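Local structure of putative NAD(P)H-flavin oxidoreductase (Streptococcus pyogenes serotype M1, 2HAY) at residues 70-73 against 74-77; 167-170 against 171-174. The protein binds flavin mononucleotide and probably uses NADH or NADPH to reduce its substrates, as a flavin-dependent oxidoreductase. All coordinates share one frame; numbering follows the deposited sequence.

Interaction 1: 70-73 against 74-77; sequences PFAW and GAQY. With FMN (flavin mononucleotide), chain I.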
loop_
_atom_site.group_PDB
_atom_site.type_symbol
_atom_site.label_atom_id
_atom_site.label_comp_id
_atom_site.label_asym_id
_atom_site.label_seq_id
_atom_site.Cartn_x
_atom_site.Cartn_y
_atom_site.Cartn_z
ATOM N N PRO B 70 22.374 7.667 -11.164
ATOM C CA PRO B 70 22.103 8.826 -12.038
ATOM C C PRO B 70 20.646 8.982 -12.494
ATOM O O PRO B 70 20.270 10.055 -12.975
ATOM C CB PRO B 70 22.966 8.555 -13.282
ATOM C CG PRO B 70 24.000 7.609 -12.848
ATOM C CD PRO B 70 23.359 6.758 -11.780
ATOM N N PHE B 71 19.845 7.929 -12.381
ATOM C CA PHE B 71 18.467 8.009 -12.848
ATOM C C PHE B 71 17.490 7.989 -11.705
ATOM O O PHE B 71 16.299 7.847 -11.928
ATOM C CB PHE B 71 18.164 6.864 -13.812
ATOM C CG PHE B 71 19.220 6.673 -14.872
ATOM C CD1 PHE B 71 20.062 5.570 -14.828
ATOM C CD2 PHE B 71 19.382 7.607 -15.881
ATOM C CE1 PHE B 71 21.038 5.376 -15.794
ATOM C CE2 PHE B 71 20.361 7.438 -16.868
ATOM C CZ PHE B 71 21.192 6.318 -16.825
ATOM N N ALA B 72 18.010 8.135 -10.489
ATOM C CA ALA B 72 17.219 8.036 -9.283
ATOM C C ALA B 72 17.327 9.329 -8.468
ATOM O O ALA B 72 17.898 9.322 -7.378
ATOM C CB ALA B 72 17.665 6.827 -8.478
ATOM N N TRP B 73 16.767 10.421 -8.997
ATOM C CA TRP B 73 16.741 11.719 -8.310
ATOM C C TRP B 73 16.259 11.703 -6.864
ATOM O O TRP B 73 16.676 12.540 -6.080
ATOM C CB TRP B 73 15.947 12.774 -9.102
ATOM C CG TRP B 73 14.466 12.505 -9.266
ATOM C CD1 TRP B 73 13.855 11.939 -10.352
ATOM C CD2 TRP B 73 13.412 12.823 -8.337
ATOM N NE1 TRP B 73 12.496 11.860 -10.151
ATOM C CE2 TRP B 73 12.193 12.401 -8.927
ATOM C CE3 TRP B 73 13.382 13.410 -7.061
ATOM C CZ2 TRP B 73 10.946 12.549 -8.283
ATOM C CZ3 TRP B 73 12.138 13.558 -6.409
ATOM C CH2 TRP B 73 10.936 13.129 -7.028
ATOM N N GLY B 74 15.388 10.769 -6.498
ATOM C CA GLY B 74 14.911 10.715 -5.133
ATOM C C GLY B 74 15.658 9.788 -4.186
ATOM O O GLY B 74 15.260 9.641 -3.034
ATOM N N ALA B 75 16.739 9.164 -4.646
ATOM C CA ALA B 75 17.368 8.087 -3.872
ATOM C C ALA B 75 18.885 8.215 -3.754
ATOM O O ALA B 75 19.555 7.264 -3.355
ATOM C CB ALA B 75 17.007 6.746 -4.465
ATOM N N GLN B 76 19.405 9.397 -4.078
ATOM C CA GLN B 76 20.842 9.642 -4.197
ATOM C C GLN B 76 21.614 9.331 -2.900
ATOM O O GLN B 76 22.578 8.564 -2.905
ATOM C CB GLN B 76 21.079 11.114 -4.559
ATOM C CG GLN B 76 22.030 11.346 -5.684
ATOM C CD GLN B 76 21.316 11.511 -6.992
ATOM O OE1 GLN B 76 20.749 12.571 -7.263
ATOM N NE2 GLN B 76 21.318 10.465 -7.811
ATOM N N TYR B 77 21.195 9.947 -1.792
ATOM C CA TYR B 77 21.866 9.720 -0.521
ATOM C C TYR B 77 21.450 8.386 0.090
ATOM O O TYR B 77 22.230 7.753 0.790
ATOM C CB TYR B 77 21.652 10.902 0.412
ATOM C CG TYR B 77 22.463 12.083 -0.033
ATOM C CD1 TYR B 77 21.923 13.046 -0.874
ATOM C CD2 TYR B 77 23.793 12.213 0.353
ATOM C CE1 TYR B 77 22.677 14.133 -1.311
ATOM C CE2 TYR B 77 24.568 13.312 -0.069
ATOM C CZ TYR B 77 24.000 14.258 -0.908
ATOM O OH TYR B 77 24.750 15.325 -1.334
HETATM N N1 FMN I . 11.352 10.849 -0.445
HETATM C C2 FMN I . 12.474 11.128 -1.242
HETATM O O2 FMN I . 13.374 11.905 -0.842
HETATM N N3 FMN I . 12.595 10.520 -2.498
HETATM C C4 FMN I . 11.616 9.667 -3.001
HETATM O O4 FMN I . 11.633 9.252 -4.166
HETATM C C4A FMN I . 10.489 9.391 -2.223
HETATM N N5 FMN I . 9.521 8.530 -2.740
HETATM C C5A FMN I . 8.388 8.217 -1.993
HETATM C C6 FMN I . 7.444 7.334 -2.523
HETATM C C7 FMN I . 6.309 7.012 -1.790
HETATM C C7M FMN I . 5.446 5.880 -2.278
HETATM C C8 FMN I . 6.110 7.574 -0.510
HETATM C C8M FMN I . 5.145 6.934 0.437
HETATM C C9 FMN I . 7.062 8.462 0.021
HETATM C C9A FMN I . 8.219 8.788 -0.720
HETATM N N10 FMN I . 9.213 9.660 -0.208
HETATM C C10 FMN I . 10.354 9.973 -0.947
HETATM C "C1'" FMN I . 9.080 10.257 1.143
HETATM C "C2'" FMN I . 8.045 11.393 1.135
HETATM O "O2'" FMN I . 8.628 12.619 0.718
HETATM C "C3'" FMN I . 7.470 11.548 2.548
HETATM O "O3'" FMN I . 6.896 10.333 2.971
HETATM C "C4'" FMN I . 6.440 12.661 2.705
HETATM O "O4'" FMN I . 7.044 13.872 2.284
HETATM C "C5'" FMN I . 5.945 12.739 4.164
HETATM O "O5'" FMN I . 6.988 12.987 5.119
HETATM P P FMN I . 7.418 11.937 6.270
HETATM O O1P FMN I . 8.792 12.294 6.762
HETATM O O2P FMN I . 7.366 10.529 5.737
HETATM O O3P FMN I . 6.504 11.937 7.439
HETATM O O HOH W 1 18.282 12.480 -4.166
HETATM O O HOH W 2 18.564 14.889 -7.411
#
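Ala72 and Ala75 meet at the two ends of a type I beta turn, which is closed by a hydrogen bond from the N-H of Ala75 to the carbonyl oxygen of Ala72, with 3.0 Å from N to O. The two methyl groups lie on the same side of the turn, CB to CB 4.1 Å. Because they pack against each other here, and Ala72 also touches Phe172, a small apolar side chain fits both places.

The side chain of Trp73 can be followed outward from this turn. With chi1 at 65°, CG is tucked in above its own backbone, flanked by N on one side and C on the other, and the indole comes back alongside the next peptide. CB lies 3.3 Å from the N of Gly74, and CG and CD2 pass the same nitrogen obliquely. Farther out, CE3 reaches the CA of Gly74 at 3.6 Å, and CZ3 only grazes it. On the five-membered side, NE1 is hydrogen-bonded to Asp130 of the second subunit, so the large indole serves both the turn and the dimer interface.

Glycine fits at position 74, because a CB there would collide with O4 of the flavin. The carbonyl O of Gly74 accepts a weak hydrogen bond from flavin N3, 2.9 Å away.

Gln76, bent at chi2, brings NE2 to 3.6 Å from the O of Ala72, a contact without a bond. A water makes a long bridge between its OE1 and Trp73 O, and a second water lies between that carbonyl and the N of Gln76.

Ala75 is the N-cap of helix 76-81; the turn thus ends the loop that runs from helix 62-68 to that helix, while Phe71 packs on helix 174-183.

Interaction 2: 167-170 against 171-174; sequences CPIE and GFHY. With FMN (flavin mononucleotide), chain I.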
loop_
_atom_site.group_PDB
_atom_site.type_symbol
_atom_site.label_atom_id
_atom_site.label_comp_id
_atom_site.label_asym_id
_atom_site.label_seq_id
_atom_site.Cartn_x
_atom_site.Cartn_y
_atom_site.Cartn_z
ATOM N N CYS B 167 12.916 4.771 4.139
ATOM C CA CYS B 167 12.436 5.758 3.159
ATOM C C CYS B 167 11.790 5.049 1.961
ATOM O O CYS B 167 12.444 4.235 1.289
ATOM C CB CYS B 167 13.575 6.658 2.670
ATOM S SG CYS B 167 13.041 8.139 1.728
ATOM N N PRO B 168 10.511 5.368 1.673
ATOM C CA PRO B 168 9.864 4.749 0.518
ATOM C C PRO B 168 10.223 5.589 -0.707
ATOM O O PRO B 168 10.206 6.809 -0.610
ATOM C CB PRO B 168 8.369 4.815 0.864
ATOM C CG PRO B 168 8.235 5.946 1.855
ATOM C CD PRO B 168 9.622 6.320 2.374
ATOM N N ILE B 169 10.597 4.956 -1.819
ATOM C CA ILE B 169 11.145 5.683 -2.962
ATOM C C ILE B 169 10.399 5.380 -4.292
ATOM O O ILE B 169 10.249 4.215 -4.671
ATOM C CB ILE B 169 12.703 5.435 -3.090
ATOM C CG1 ILE B 169 13.446 5.872 -1.798
ATOM C CG2 ILE B 169 13.277 6.187 -4.264
ATOM C CD1 ILE B 169 14.823 5.212 -1.573
ATOM N N GLU B 170 9.923 6.439 -4.954
ATOM C CA GLU B 170 9.379 6.373 -6.317
ATOM C C GLU B 170 10.132 7.280 -7.278
ATOM O O GLU B 170 9.826 7.279 -8.467
ATOM C CB GLU B 170 7.902 6.815 -6.351
ATOM C CG GLU B 170 6.902 5.842 -5.793
ATOM C CD GLU B 170 5.476 6.348 -5.903
ATOM O OE1 GLU B 170 5.285 7.543 -6.213
ATOM O OE2 GLU B 170 4.530 5.557 -5.679
ATOM N N GLY B 171 11.089 8.060 -6.758
ATOM C CA GLY B 171 11.765 9.113 -7.497
ATOM C C GLY B 171 12.917 8.568 -8.323
ATOM O O GLY B 171 14.083 8.791 -8.001
ATOM N N PHE B 172 12.579 7.841 -9.384
ATOM C CA PHE B 172 13.562 7.293 -10.312
ATOM C C PHE B 172 12.880 7.013 -11.639
ATOM O O PHE B 172 11.641 6.949 -11.696
ATOM C CB PHE B 172 14.242 6.037 -9.761
ATOM C CG PHE B 172 13.306 4.912 -9.447
ATOM C CD1 PHE B 172 12.799 4.747 -8.165
ATOM C CD2 PHE B 172 12.938 4.009 -10.419
ATOM C CE1 PHE B 172 11.928 3.691 -7.861
ATOM C CE2 PHE B 172 12.071 2.953 -10.119
ATOM C CZ PHE B 172 11.566 2.812 -8.846
ATOM N N HIS B 173 13.688 6.888 -12.705
ATOM C CA HIS B 173 13.165 6.590 -14.035
ATOM C C HIS B 173 12.901 5.099 -14.113
ATOM O O HIS B 173 13.832 4.288 -14.224
ATOM C CB HIS B 173 14.180 7.006 -15.120
ATOM C CG HIS B 173 13.587 7.135 -16.489
ATOM N ND1 HIS B 173 13.247 6.044 -17.257
ATOM C CD2 HIS B 173 13.260 8.228 -17.219
ATOM C CE1 HIS B 173 12.757 6.457 -18.414
ATOM N NE2 HIS B 173 12.757 7.780 -18.417
ATOM N N TYR B 174 11.620 4.742 -14.056
ATOM C CA TYR B 174 11.212 3.335 -13.998
ATOM C C TYR B 174 11.749 2.526 -15.182
ATOM O O TYR B 174 12.375 1.494 -14.985
ATOM C CB TYR B 174 9.684 3.231 -13.850
ATOM C CG TYR B 174 9.229 3.373 -12.415
ATOM C CD1 TYR B 174 9.441 4.555 -11.697
ATOM C CD2 TYR B 174 8.620 2.314 -11.757
ATOM C CE1 TYR B 174 9.042 4.675 -10.352
ATOM C CE2 TYR B 174 8.207 2.430 -10.430
ATOM C CZ TYR B 174 8.427 3.606 -9.741
ATOM O OH TYR B 174 8.021 3.706 -8.425
HETATM N N1 FMN I . 11.352 10.849 -0.445
HETATM C C2 FMN I . 12.474 11.128 -1.242
HETATM O O2 FMN I . 13.374 11.905 -0.842
HETATM N N3 FMN I . 12.595 10.520 -2.498
HETATM C C4 FMN I . 11.616 9.667 -3.001
HETATM O O4 FMN I . 11.633 9.252 -4.166
HETATM C C4A FMN I . 10.489 9.391 -2.223
HETATM N N5 FMN I . 9.521 8.530 -2.740
HETATM C C5A FMN I . 8.388 8.217 -1.993
HETATM C C6 FMN I . 7.444 7.334 -2.523
HETATM C C7 FMN I . 6.309 7.012 -1.790
HETATM C C7M FMN I . 5.446 5.880 -2.278
HETATM C C8 FMN I . 6.110 7.574 -0.510
HETATM C C8M FMN I . 5.145 6.934 0.437
HETATM C C9 FMN I . 7.062 8.462 0.021
HETATM C C9A FMN I . 8.219 8.788 -0.720
HETATM N N10 FMN I . 9.213 9.660 -0.208
HETATM C C10 FMN I . 10.354 9.973 -0.947
HETATM C "C1'" FMN I . 9.080 10.257 1.143
HETATM C "C2'" FMN I . 8.045 11.393 1.135
HETATM O "O2'" FMN I . 8.628 12.619 0.718
HETATM C "C3'" FMN I . 7.470 11.548 2.548
HETATM O "O3'" FMN I . 6.896 10.333 2.971
HETATM C "C4'" FMN I . 6.440 12.661 2.705
HETATM O "O4'" FMN I . 7.044 13.872 2.284
HETATM C "C5'" FMN I . 5.945 12.739 4.164
HETATM O "O5'" FMN I . 6.988 12.987 5.119
HETATM P P FMN I . 7.418 11.937 6.270
HETATM O O1P FMN I . 8.792 12.294 6.762
HETATM O O2P FMN I . 7.366 10.529 5.737
HETATM O O3P FMN I . 6.504 11.937 7.439
#
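The flavin's O4 is gripped by two successive backbone N-H groups: Gly171 N donates at 2.9 Å, and Glu170 N adds a weak bond. Glu170 N also donates to flavin N5, 3.1 Å away. Glycine fits at position 171, since a side chain there would run into O4.

Gly171 is the centre of an inverse gamma turn, closed by a weak hydrogen bond from Phe172 N to Glu170 O (3.0 Å). That same oxygen lies in the plane of the Tyr174 ring, at its edge, 3.3 Å from CE1. CE2 of Phe172 sits over the centre of the tyrosine ring. A chi1 of 59° swings CG of Phe172 back toward the preceding residues, and the ring edge, at CE1, meets Ile169 O at 3.6 Å.

Glu170 extends past the tyrosine hydroxyl, CG to OH 3.6 Å, and along the flavin's dimethylbenzene end. Its buried carboxylate is satisfied by Tyr149 and by Ser48, Trp143 and Gln147 of the second subunit, while Tyr174 OH bonds to Ala195 O.

Residues 167-174 run from the end of strand 165-169, paired with strand 192-201, into helix 174-183, with His173 as its N-cap.

In the fold
Interaction 1 comes first along the chain and closes long before interaction 2 opens, yet their centres are only 8 Å apart. The two loops run side by side: Gly74 N probably donates to Gly171 O at 2.8 Å, and His173 N to Phe71 O at 2.9 Å, while the indole of Trp73 packs on the CA of Gly171. One loop joins helices 62-68 and 76-81; the other connects strand 165-169, outermost in this chain's sheet, to helix 174-183. Together they bring backbone groups to the N3, O4 and N5 region of the flavin, and both reach the second subunit, consistent with the dimeric flavin sites of the nitroreductase family.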